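Local structure of Myo-inositol 2-dehydrogenase (Lactobacillus plantarum WCFS1, 3CEA) at residues 169-174 and 218-223; 268-273 and 282-287; 87-92 and 115-120. The protein probably catalyses the NAD-dependent oxidation of myo-inositol at its 2-hydroxyl group, giving the corresponding ketone. All blocks are in the same frame, centred on the assembly; numbering follows the deposited sequence.

How the contacts relate
Contacts 1 and 3 touch the same NAD from different parts of the fold. F173 in segment 169-174 lies against the pyrophosphate, whereas M87 in segment 87-92 meets the adenine. Their centres are about 29 Å apart and their nearest atoms about 12 Å, so the two contacts do not touch, and NAD is what they have in common. Contact 3 belongs to the Rossmann part of the chain, contact 1 to the GFO/IDH/MocA C-terminal region. Contact 2, at the base of an arm that meets other subunits, has its centre about 28 Å from that of contact 1 and 42 Å from that of contact 3; its L287 side chain remains about 13 Å from NAD.

Contact 1. Residues 169-174 and 218-223; sequences SFTKFA and ADIGEF. With NAD (nicotinamide-adenine-dinucleotide), chain E.
A174, on helix 167-176, and I220, in the loop that follows a short 3-10 turn, make the closest backbone approach, with 7.7 Å between A174 CA and I220 CA. No hydrogen bond joins the two segments; side chains bridge the distance. A174 CB points at the loop and meets two different groups there, the tip of I220, with CB to CD1 at 3.9 Å, and the carboxylate of E222, with CB to OE2 at 3.8 Å. Alanine suits this place because its single methyl leaves room for both. I220 stretches to it with CG1 between the backbone N and the carbonyl carbon (chi1 58°), and T171 CG2 borders I220 CD1 more loosely. F170 approaches E222 rim first: its CZ lies 3.6 Å from E222 OE1, which is in the ring plane, and ring and carboxylate stand 88° apart. An aromatic C-H edge is a suitable neighbour for a carboxylate oxygen, and A174 CB covers part of one ring face. E222 is buried, and its OE2 is hydrogen-bonded to S179 OG, while R244 makes a cation-pi contact with F170. F173 turns to the cofactor, its CG anti to the backbone N (chi1 163°). F173 CD1 comes within 3.4 Å of the bridging pyrophosphate oxygen O3 of NAD, and O2A of NAD lies at the ring edge in its plane; the ring also makes a cation-pi contact with R18. An alanine in place of F173 would probably leave a gap beside the pyrophosphate and deprive R18 of this partner. The helix thus has one side against a loop of the C-terminal region and another lining the dinucleotide pocket, an arrangement consistent with a two-domain dehydrogenase of the GFO/IDH/MocA family, in which NAD lies between Rossmann and C-terminal domains.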
loop_
_atom_site.group_PDB
_atom_site.type_symbol
_atom_site.label_atom_id
_atom_site.label_comp_id
_atom_site.label_asym_id
_atom_site.label_seq_id
_atom_site.Cartn_x
_atom_site.Cartn_y
_atom_site.Cartn_z
ATOM N N SER A 169 6.539 16.446 -25.838
ATOM C CA SER A 169 5.183 16.700 -26.334
ATOM C C SER A 169 4.520 17.930 -25.714
ATOM O O SER A 169 3.610 18.508 -26.314
ATOM C CB SER A 169 4.290 15.468 -26.146
ATOM O OG SER A 169 4.446 14.914 -24.852
ATOM N N PHE A 170 4.958 18.323 -24.519
ATOM C CA PHE A 170 4.467 19.558 -23.909
ATOM C C PHE A 170 5.134 20.791 -24.517
ATOM O O PHE A 170 4.464 21.789 -24.786
ATOM C CB PHE A 170 4.646 19.574 -22.386
ATOM C CG PHE A 170 4.547 20.956 -21.796
ATOM C CD1 PHE A 170 3.306 21.556 -21.601
ATOM C CD2 PHE A 170 5.696 21.679 -21.486
ATOM C CE1 PHE A 170 3.212 22.844 -21.085
ATOM C CE2 PHE A 170 5.609 22.965 -20.969
ATOM C CZ PHE A 170 4.364 23.547 -20.766
ATOM N N THR A 171 6.453 20.727 -24.703
ATOM C CA THR A 171 7.210 21.837 -25.285
ATOM C C THR A 171 6.650 22.191 -26.669
ATOM O O THR A 171 6.440 23.365 -26.976
ATOM C CB THR A 171 8.728 21.527 -25.343
ATOM O OG1 THR A 171 9.197 21.186 -24.032
ATOM C CG2 THR A 171 9.517 22.725 -25.850
ATOM N N LYS A 172 6.394 21.162 -27.480
ATOM C CA LYS A 172 5.711 21.294 -28.772
ATOM C C LYS A 172 4.372 22.015 -28.608
ATOM O O LYS A 172 4.072 22.962 -29.334
ATOM C CB LYS A 172 5.483 19.899 -29.372
ATOM C CG LYS A 172 4.684 19.851 -30.671
ATOM C CD LYS A 172 5.596 19.752 -31.884
ATOM C CE LYS A 172 4.893 19.071 -33.049
ATOM N NZ LYS A 172 3.936 19.970 -33.753
ATOM N N PHE A 173 3.587 21.556 -27.635
ATOM C CA PHE A 173 2.266 22.095 -27.319
ATOM C C PHE A 173 2.327 23.552 -26.854
ATOM O O PHE A 173 1.446 24.348 -27.187
ATOM C CB PHE A 173 1.601 21.191 -26.265
ATOM C CG PHE A 173 0.427 21.813 -25.550
ATOM C CD1 PHE A 173 -0.828 21.871 -26.152
ATOM C CD2 PHE A 173 0.571 22.303 -24.251
ATOM C CE1 PHE A 173 -1.916 22.433 -25.484
ATOM C CE2 PHE A 173 -0.511 22.865 -23.574
ATOM C CZ PHE A 173 -1.757 22.928 -24.190
ATOM N N ALA A 174 3.376 23.893 -26.105
ATOM C CA ALA A 174 3.510 25.213 -25.483
ATOM C C ALA A 174 4.325 26.221 -26.296
ATOM O O ALA A 174 4.253 27.424 -26.041
ATOM C CB ALA A 174 4.086 25.079 -24.077
ATOM N N ALA A 218 12.108 28.308 -19.499
ATOM C CA ALA A 218 12.139 29.769 -19.433
ATOM C C ALA A 218 12.271 30.395 -20.821
ATOM O O ALA A 218 11.762 31.493 -21.066
ATOM C CB ALA A 218 13.275 30.232 -18.532
ATOM N N ASP A 219 12.946 29.680 -21.722
ATOM C CA ASP A 219 13.191 30.142 -23.089
ATOM C C ASP A 219 11.903 30.284 -23.901
ATOM O O ASP A 219 11.866 31.026 -24.885
ATOM C CB ASP A 219 14.183 29.217 -23.806
ATOM C CG ASP A 219 15.521 29.100 -23.076
ATOM O OD1 ASP A 219 15.705 29.767 -22.030
ATOM O OD2 ASP A 219 16.393 28.338 -23.551
ATOM N N ILE A 220 10.858 29.565 -23.492
ATOM C CA ILE A 220 9.518 29.746 -24.061
ATOM C C ILE A 220 8.552 30.400 -23.061
ATOM O O ILE A 220 7.330 30.360 -23.244
ATOM C CB ILE A 220 8.921 28.427 -24.638
ATOM C CG1 ILE A 220 8.853 27.331 -23.568
ATOM C CG2 ILE A 220 9.711 27.973 -25.869
ATOM C CD1 ILE A 220 7.860 26.217 -23.877
ATOM N N GLY A 221 9.112 31.002 -22.012
ATOM C CA GLY A 221 8.337 31.735 -21.009
ATOM C C GLY A 221 7.471 30.868 -20.114
ATOM O O GLY A 221 6.442 31.322 -19.606
ATOM N N GLU A 222 7.893 29.623 -19.913
ATOM C CA GLU A 222 7.146 28.664 -19.101
ATOM C C GLU A 222 7.880 28.319 -17.803
ATOM O O GLU A 222 9.114 28.372 -17.744
ATOM C CB GLU A 222 6.873 27.391 -19.908
ATOM C CG GLU A 222 5.780 27.527 -20.964
ATOM C CD GLU A 222 4.376 27.254 -20.426
ATOM O OE1 GLU A 222 4.233 26.829 -19.254
ATOM O OE2 GLU A 222 3.407 27.462 -21.192
ATOM N N PHE A 223 7.112 27.977 -16.769
ATOM C CA PHE A 223 7.669 27.494 -15.506
ATOM C C PHE A 223 7.334 26.023 -15.298
ATOM O O PHE A 223 6.178 25.618 -15.448
ATOM C CB PHE A 223 7.147 28.317 -14.325
ATOM C CG PHE A 223 7.591 29.751 -14.342
ATOM C CD1 PHE A 223 8.890 30.099 -13.969
ATOM C CD2 PHE A 223 6.709 30.759 -14.728
ATOM C CE1 PHE A 223 9.307 31.431 -13.986
ATOM C CE2 PHE A 223 7.113 32.093 -14.746
ATOM C CZ PHE A 223 8.417 32.430 -14.375
HETATM P PA NAD E . -2.104 19.534 -29.267
HETATM O O1A NAD E . -1.539 18.195 -28.984
HETATM O O2A NAD E . -1.049 20.519 -29.593
HETATM O O5B NAD E . -3.186 19.409 -30.451
HETATM C C5B NAD E . -3.722 20.561 -31.070
HETATM C C4B NAD E . -4.433 20.170 -32.363
HETATM O O4B NAD E . -5.224 21.244 -32.843
HETATM C C3B NAD E . -3.455 19.810 -33.470
HETATM O O3B NAD E . -3.897 18.612 -34.057
HETATM C C2B NAD E . -3.546 20.953 -34.461
HETATM O O2B NAD E . -3.415 20.522 -35.798
HETATM C C1B NAD E . -4.929 21.527 -34.198
HETATM N N9A NAD E . -4.972 22.981 -34.447
HETATM C C8A NAD E . -4.135 23.936 -33.925
HETATM N N7A NAD E . -4.510 25.149 -34.393
HETATM C C5A NAD E . -5.573 24.980 -35.211
HETATM C C6A NAD E . -6.336 25.880 -35.947
HETATM N N6A NAD E . -6.213 27.183 -35.718
HETATM N N1A NAD E . -7.390 25.409 -36.712
HETATM C C2A NAD E . -7.680 24.054 -36.745
HETATM N N3A NAD E . -6.915 23.165 -36.011
HETATM C C4A NAD E . -5.878 23.621 -35.256
HETATM O O3 NAD E . -2.964 20.056 -28.008
HETATM P PN NAD E . -3.758 19.043 -27.039
HETATM O O1N NAD E . -4.405 17.988 -27.857
HETATM O O2N NAD E . -2.843 18.687 -25.937
HETATM O O5D NAD E . -4.908 19.951 -26.378
HETATM C C5D NAD E . -5.757 20.793 -27.122
HETATM C C4D NAD E . -6.710 21.474 -26.145
HETATM O O4D NAD E . -7.183 20.538 -25.192
HETATM C C3D NAD E . -6.031 22.602 -25.382
HETATM O O3D NAD E . -6.840 23.753 -25.448
HETATM C C2D NAD E . -5.929 22.096 -23.956
HETATM O O2D NAD E . -6.166 23.114 -23.015
HETATM C C1D NAD E . -6.992 21.009 -23.870
HETATM N N1N NAD E . -6.586 19.914 -22.967
HETATM C C2N NAD E . -7.452 19.516 -21.979
HETATM C C3N NAD E . -7.102 18.485 -21.102
HETATM C C7N NAD E . -8.102 17.924 -20.132
HETATM O O7N NAD E . -7.622 17.230 -19.003
HETATM N N7N NAD E . -9.410 18.087 -20.349
HETATM C C4N NAD E . -5.862 17.863 -21.237
HETATM C C5N NAD E . -4.988 18.273 -22.242
HETATM C C6N NAD E . -5.364 19.303 -23.103
#

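Contact 2. Residues 268-273 and 282-287; sequences HPDLNR and VVRPSL
L271 packs over the P285-S286 backbone, its CB resting 3.4 Å from P285 O. One of its methyls, CD2, lies 4.2 Å from P285 CB, the two side chains crossing at about a right angle, and CD1 reaches toward CD2 of L287; the branched leucine thus fills the angle between proline and leucine. On the neighbouring side, the P269 ring presses CG against CB and OG of S286, a residue small enough to admit it. L287 folds its branch point onto the P269 and D270 carbonyls, and its backbone N donates to P269 O at 2.7 Å. L271 N donates in turn to P285 O at 2.8 Å, completing a single beta bridge between D270 and S286. R284, its chain bent at chi2 and chi3, curls over the D270 carboxylate. D270 OD2 lies above one guanidinium face, 3.4 Å from R284 NH2, a salt bridge of charges alone; the same NH2 donates to N272 O at 2.7 Å, in a bent bond (137° at the hydrogen). Water 1 lies within hydrogen-bonding distance of D270 OD1, R284 O and S286 OG; water 2, at the guanidinium edge, accepts from R284 NE and can donate to N272 O. The contact closes the base of a beta hairpin arm, whose V282-R284 strand pairs antiparallel with a strand of the second subunit.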
loop_
_atom_site.group_PDB
_atom_site.type_symbol
_atom_site.label_atom_id
_atom_site.label_comp_id
_atom_site.label_asym_id
_atom_site.label_seq_id
_atom_site.Cartn_x
_atom_site.Cartn_y
_atom_site.Cartn_z
ATOM N N HIS A 268 -1.151 7.135 -5.102
ATOM C CA HIS A 268 -0.219 6.587 -6.084
ATOM C C HIS A 268 -0.964 6.365 -7.402
ATOM O O HIS A 268 -2.113 5.909 -7.392
ATOM C CB HIS A 268 0.381 5.262 -5.596
ATOM C CG HIS A 268 1.098 5.359 -4.283
ATOM N ND1 HIS A 268 1.244 4.280 -3.437
ATOM C CD2 HIS A 268 1.704 6.402 -3.666
ATOM C CE1 HIS A 268 1.913 4.653 -2.360
ATOM N NE2 HIS A 268 2.201 5.936 -2.473
ATOM N N PRO A 269 -0.318 6.675 -8.543
ATOM C CA PRO A 269 -1.011 6.542 -9.821
ATOM C C PRO A 269 -0.890 5.128 -10.399
ATOM O O PRO A 269 -0.340 4.946 -11.487
ATOM C CB PRO A 269 -0.286 7.556 -10.704
ATOM C CG PRO A 269 1.115 7.608 -10.153
ATOM C CD PRO A 269 1.070 7.148 -8.717
ATOM N N ASP A 270 -1.410 4.142 -9.672
ATOM C CA ASP A 270 -1.247 2.733 -10.043
ATOM C C ASP A 270 -1.796 2.426 -11.435
ATOM O O ASP A 270 -2.936 2.778 -11.754
ATOM C CB ASP A 270 -1.898 1.813 -9.002
ATOM C CG ASP A 270 -1.350 2.024 -7.592
ATOM O OD1 ASP A 270 -0.165 2.415 -7.437
ATOM O OD2 ASP A 270 -2.121 1.790 -6.633
ATOM N N LEU A 271 -0.967 1.779 -12.253
ATOM C CA LEU A 271 -1.331 1.386 -13.610
ATOM C C LEU A 271 -2.441 0.337 -13.620
ATOM O O LEU A 271 -3.405 0.447 -14.376
ATOM C CB LEU A 271 -0.099 0.857 -14.356
ATOM C CG LEU A 271 -0.269 0.283 -15.767
ATOM C CD1 LEU A 271 -0.645 1.364 -16.777
ATOM C CD2 LEU A 271 1.005 -0.434 -16.199
ATOM N N ASN A 272 -2.294 -0.676 -12.772
ATOM C CA ASN A 272 -3.232 -1.786 -12.721
ATOM C C ASN A 272 -3.258 -2.423 -11.332
ATOM O O ASN A 272 -2.896 -1.779 -10.348
ATOM C CB ASN A 272 -2.893 -2.825 -13.801
ATOM C CG ASN A 272 -1.428 -3.251 -13.780
ATOM O OD1 ASN A 272 -0.771 -3.251 -12.739
ATOM N ND2 ASN A 272 -0.916 -3.619 -14.941
ATOM N N ARG A 273 -3.677 -3.683 -11.262
ATOM C CA ARG A 273 -3.799 -4.393 -9.993
ATOM C C ARG A 273 -2.659 -5.395 -9.785
ATOM O O ARG A 273 -2.822 -6.409 -9.099
ATOM C CB ARG A 273 -5.156 -5.098 -9.917
ATOM C CG ARG A 273 -6.352 -4.175 -10.090
ATOM C CD ARG A 273 -7.647 -4.965 -10.043
ATOM N NE ARG A 273 -8.829 -4.116 -10.169
ATOM C CZ ARG A 273 -9.448 -3.529 -9.148
ATOM N NH1 ARG A 273 -8.997 -3.681 -7.908
ATOM N NH2 ARG A 273 -10.520 -2.778 -9.366
ATOM N N VAL A 282 9.190 -3.971 -3.317
ATOM C CA VAL A 282 7.811 -4.162 -3.756
ATOM C C VAL A 282 7.363 -2.957 -4.592
ATOM O O VAL A 282 7.339 -1.825 -4.104
ATOM C CB VAL A 282 6.865 -4.389 -2.557
ATOM C CG1 VAL A 282 5.440 -4.600 -3.028
ATOM C CG2 VAL A 282 7.326 -5.585 -1.732
ATOM N N VAL A 283 7.015 -3.209 -5.852
ATOM C CA VAL A 283 6.787 -2.129 -6.813
ATOM C C VAL A 283 5.361 -2.094 -7.374
ATOM O O VAL A 283 4.770 -3.135 -7.668
ATOM C CB VAL A 283 7.803 -2.195 -7.996
ATOM C CG1 VAL A 283 7.669 -0.972 -8.891
ATOM C CG2 VAL A 283 9.243 -2.321 -7.486
ATOM N N ARG A 284 4.822 -0.884 -7.514
ATOM C CA ARG A 284 3.573 -0.662 -8.242
ATOM C C ARG A 284 3.819 0.228 -9.453
ATOM O O ARG A 284 4.063 1.430 -9.295
ATOM C CB ARG A 284 2.503 -0.041 -7.342
ATOM C CG ARG A 284 1.952 -0.981 -6.283
ATOM C CD ARG A 284 1.240 -2.183 -6.900
ATOM N NE ARG A 284 0.017 -1.818 -7.618
ATOM C CZ ARG A 284 -1.187 -1.722 -7.056
ATOM N NH1 ARG A 284 -1.346 -1.949 -5.758
ATOM N NH2 ARG A 284 -2.237 -1.393 -7.791
ATOM N N PRO A 285 3.766 -0.363 -10.666
ATOM C CA PRO A 285 3.921 0.380 -11.918
ATOM C C PRO A 285 2.867 1.471 -12.013
ATOM O O PRO A 285 1.742 1.289 -11.527
ATOM C CB PRO A 285 3.679 -0.684 -12.994
ATOM C CG PRO A 285 3.988 -1.968 -12.330
ATOM C CD PRO A 285 3.551 -1.801 -10.911
ATOM N N SER A 286 3.232 2.593 -12.629
ATOM C CA SER A 286 2.380 3.775 -12.647
ATOM C C SER A 286 1.811 4.097 -14.025
ATOM O O SER A 286 2.354 3.675 -15.048
ATOM C CB SER A 286 3.136 4.986 -12.092
ATOM O OG SER A 286 3.581 4.745 -10.769
ATOM N N LEU A 287 0.698 4.830 -14.025
ATOM C CA LEU A 287 0.106 5.397 -15.229
ATOM C C LEU A 287 1.037 6.475 -15.760
ATOM O O LEU A 287 1.660 7.197 -14.980
ATOM C CB LEU A 287 -1.255 6.022 -14.912
ATOM C CG LEU A 287 -2.409 5.121 -14.469
ATOM C CD1 LEU A 287 -3.297 5.855 -13.488
ATOM C CD2 LEU A 287 -3.213 4.638 -15.663
HETATM O O HOH W 1 1.917 3.258 -9.006
HETATM O O HOH W 2 -0.107 -1.137 -10.295
#

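Contact 3. Residues 87-92 and 115-120; sequences MTIYAM and AKVIKS. With NAD (nicotinamide-adenine-dinucleotide), chain E.
V117 faces I89 and M92 across two helices of the Rossmann region that run nearly parallel, their axes 9.4 Å apart at closest approach and inclined by 21°. Apolar contacts carry the interface. V117 spreads its two methyls over two partners: CG2 touches I89 CG1 at 3.9 Å, the side chains crossing at about a right angle, while CG1 meets M92 CB at 3.8 Å. With CG1 anti to the backbone N (chi1 169°), the branch fits between two residues one helical turn apart, a good place for a compact beta-branched side chain. I118 takes the next position, where its CD1 lies 4.1 Å from T88 CG2. M92, a selenomethionine, bends at chi2 and chi3 and curls its CE methyl to 3.7 Å from I118 CA; an unbranched, flexible chain can follow the helix surface in this way. Hydrogen bonds stay within each helix or go to its surroundings. T88 OG1 is bonded to H84 O, which leaves its methyl to face I118, and S120 OG donates to V117 O at 2.9 Å, an acceptor shared with H121 ND1. Ligand contact belongs to the other side of helix 84-93. There M87, also a selenomethionine, reaches out with an extended chain, and its CE comes within 3.4 Å of N1A of the NAD adenine. T88 and M92 also touch V98 on the parallel sheet, and I118 meets V319 of helix 319-338, so the apolar layer continues past the two helices. With no hydrogen bond or charge pair crossing, the fit probably depends on close matching of methyl and methylene surfaces, and a helix that touches the adenine is probably held to its neighbour by shape and the hydrophobic effect.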
loop_
_atom_site.group_PDB
_atom_site.type_symbol
_atom_site.label_atom_id
_atom_site.label_comp_id
_atom_site.label_asym_id
_atom_site.label_seq_id
_atom_site.Cartn_x
_atom_site.Cartn_y
_atom_site.Cartn_z
HETATM N N MSE A 87 -13.539 30.107 -32.002
HETATM C CA MSE A 87 -14.147 28.900 -32.559
HETATM C C MSE A 87 -15.533 28.663 -31.979
HETATM O O MSE A 87 -16.450 28.270 -32.701
HETATM C CB MSE A 87 -13.261 27.676 -32.327
HETATM C CG MSE A 87 -12.072 27.600 -33.262
HETATM SE SE MSE A 87 -10.847 26.172 -32.800
HETATM C CE MSE A 87 -9.562 26.418 -34.250
ATOM N N THR A 88 -15.675 28.909 -30.676
ATOM C CA THR A 88 -16.958 28.767 -29.991
ATOM C C THR A 88 -17.980 29.769 -30.527
ATOM O O THR A 88 -19.096 29.386 -30.871
ATOM C CB THR A 88 -16.807 28.904 -28.460
ATOM O OG1 THR A 88 -15.871 27.928 -27.990
ATOM C CG2 THR A 88 -18.139 28.685 -27.753
ATOM N N ILE A 89 -17.584 31.037 -30.619
ATOM C CA ILE A 89 -18.456 32.094 -31.142
ATOM C C ILE A 89 -18.952 31.768 -32.557
ATOM O O ILE A 89 -20.153 31.838 -32.830
ATOM C CB ILE A 89 -17.769 33.491 -31.094
ATOM C CG1 ILE A 89 -17.585 33.949 -29.641
ATOM C CG2 ILE A 89 -18.580 34.533 -31.873
ATOM C CD1 ILE A 89 -16.533 35.033 -29.448
ATOM N N TYR A 90 -18.030 31.388 -33.441
ATOM C CA TYR A 90 -18.379 31.065 -34.826
ATOM C C TYR A 90 -19.351 29.887 -34.923
ATOM O O TYR A 90 -20.309 29.930 -35.696
ATOM C CB TYR A 90 -17.118 30.793 -35.652
ATOM C CG TYR A 90 -17.322 30.959 -37.142
ATOM C CD1 TYR A 90 -17.316 32.225 -37.727
ATOM C CD2 TYR A 90 -17.521 29.852 -37.967
ATOM C CE1 TYR A 90 -17.505 32.387 -39.098
ATOM C CE2 TYR A 90 -17.710 30.000 -39.341
ATOM C CZ TYR A 90 -17.701 31.271 -39.898
ATOM O OH TYR A 90 -17.886 31.433 -41.250
ATOM N N ALA A 91 -19.100 28.850 -34.125
ATOM C CA ALA A 91 -19.928 27.644 -34.105
ATOM C C ALA A 91 -21.292 27.873 -33.454
ATOM O O ALA A 91 -22.297 27.341 -33.928
ATOM C CB ALA A 91 -19.188 26.499 -33.417
HETATM N N MSE A 92 -21.319 28.653 -32.372
HETATM C CA MSE A 92 -22.573 29.041 -31.716
HETATM C C MSE A 92 -23.471 29.832 -32.674
HETATM O O MSE A 92 -24.678 29.590 -32.743
HETATM C CB MSE A 92 -22.310 29.872 -30.452
HETATM C CG MSE A 92 -21.649 29.130 -29.288
HETATM SE SE MSE A 92 -22.761 27.824 -28.346
HETATM C CE MSE A 92 -24.272 28.890 -27.961
ATOM N N ALA A 115 -18.656 34.170 -23.616
ATOM C CA ALA A 115 -19.698 33.886 -22.627
ATOM C C ALA A 115 -21.032 34.527 -23.002
ATOM O O ALA A 115 -22.089 33.912 -22.838
ATOM C CB ALA A 115 -19.259 34.342 -21.245
ATOM N N LYS A 116 -20.970 35.758 -23.511
ATOM C CA LYS A 116 -22.157 36.500 -23.944
ATOM C C LYS A 116 -22.836 35.850 -25.153
ATOM O O LYS A 116 -24.066 35.810 -25.231
ATOM C CB LYS A 116 -21.799 37.958 -24.252
ATOM N N VAL A 117 -22.027 35.343 -26.082
ATOM C CA VAL A 117 -22.522 34.647 -27.274
ATOM C C VAL A 117 -23.229 33.336 -26.898
ATOM O O VAL A 117 -24.264 32.992 -27.478
ATOM C CB VAL A 117 -21.379 34.414 -28.313
ATOM C CG1 VAL A 117 -21.809 33.465 -29.424
ATOM C CG2 VAL A 117 -20.924 35.738 -28.913
ATOM N N ILE A 118 -22.671 32.624 -25.918
ATOM C CA ILE A 118 -23.257 31.382 -25.402
ATOM C C ILE A 118 -24.604 31.646 -24.720
ATOM O O ILE A 118 -25.554 30.881 -24.896
ATOM C CB ILE A 118 -22.292 30.646 -24.430
ATOM C CG1 ILE A 118 -21.011 30.217 -25.157
ATOM C CG2 ILE A 118 -22.968 29.424 -23.811
ATOM C CD1 ILE A 118 -19.827 29.937 -24.237
ATOM N N LYS A 119 -24.678 32.739 -23.960
ATOM C CA LYS A 119 -25.904 33.133 -23.265
ATOM C C LYS A 119 -27.029 33.483 -24.240
ATOM O O LYS A 119 -28.198 33.207 -23.966
ATOM C CB LYS A 119 -25.632 34.313 -22.327
ATOM C CG LYS A 119 -26.662 34.494 -21.218
ATOM N N SER A 120 -26.670 34.073 -25.379
ATOM C CA SER A 120 -27.657 34.499 -26.378
ATOM C C SER A 120 -28.223 33.342 -27.216
ATOM O O SER A 120 -29.140 33.542 -28.015
ATOM C CB SER A 120 -27.085 35.600 -27.283
ATOM O OG SER A 120 -26.125 35.083 -28.189
HETATM P PA NAD E . -2.104 19.534 -29.267
HETATM O O1A NAD E . -1.539 18.195 -28.984
HETATM O O2A NAD E . -1.049 20.519 -29.593
HETATM O O5B NAD E . -3.186 19.409 -30.451
HETATM C C5B NAD E . -3.722 20.561 -31.070
HETATM C C4B NAD E . -4.433 20.170 -32.363
HETATM O O4B NAD E . -5.224 21.244 -32.843
HETATM C C3B NAD E . -3.455 19.810 -33.470
HETATM O O3B NAD E . -3.897 18.612 -34.057
HETATM C C2B NAD E . -3.546 20.953 -34.461
HETATM O O2B NAD E . -3.415 20.522 -35.798
HETATM C C1B NAD E . -4.929 21.527 -34.198
HETATM N N9A NAD E . -4.972 22.981 -34.447
HETATM C C8A NAD E . -4.135 23.936 -33.925
HETATM N N7A NAD E . -4.510 25.149 -34.393
HETATM C C5A NAD E . -5.573 24.980 -35.211
HETATM C C6A NAD E . -6.336 25.880 -35.947
HETATM N N6A NAD E . -6.213 27.183 -35.718
HETATM N N1A NAD E . -7.390 25.409 -36.712
HETATM C C2A NAD E . -7.680 24.054 -36.745
HETATM N N3A NAD E . -6.915 23.165 -36.011
HETATM C C4A NAD E . -5.878 23.621 -35.256
HETATM O O3 NAD E . -2.964 20.056 -28.008
HETATM P PN NAD E . -3.758 19.043 -27.039
HETATM O O1N NAD E . -4.405 17.988 -27.857
HETATM O O2N NAD E . -2.843 18.687 -25.937
HETATM O O5D NAD E . -4.908 19.951 -26.378
HETATM C C5D NAD E . -5.757 20.793 -27.122
HETATM C C4D NAD E . -6.710 21.474 -26.145
HETATM O O4D NAD E . -7.183 20.538 -25.192
HETATM C C3D NAD E . -6.031 22.602 -25.382
HETATM O O3D NAD E . -6.840 23.753 -25.448
HETATM C C2D NAD E . -5.929 22.096 -23.956
HETATM O O2D NAD E . -6.166 23.114 -23.015
HETATM C C1D NAD E . -6.992 21.009 -23.870
HETATM N N1N NAD E . -6.586 19.914 -22.967
HETATM C C2N NAD E . -7.452 19.516 -21.979
HETATM C C3N NAD E . -7.102 18.485 -21.102
HETATM C C7N NAD E . -8.102 17.924 -20.132
HETATM O O7N NAD E . -7.622 17.230 -19.003
HETATM N N7N NAD E . -9.410 18.087 -20.349
HETATM C C4N NAD E . -5.862 17.863 -21.237
HETATM C C5N NAD E . -4.988 18.273 -22.242
HETATM C C6N NAD E . -5.364 19.303 -23.103
#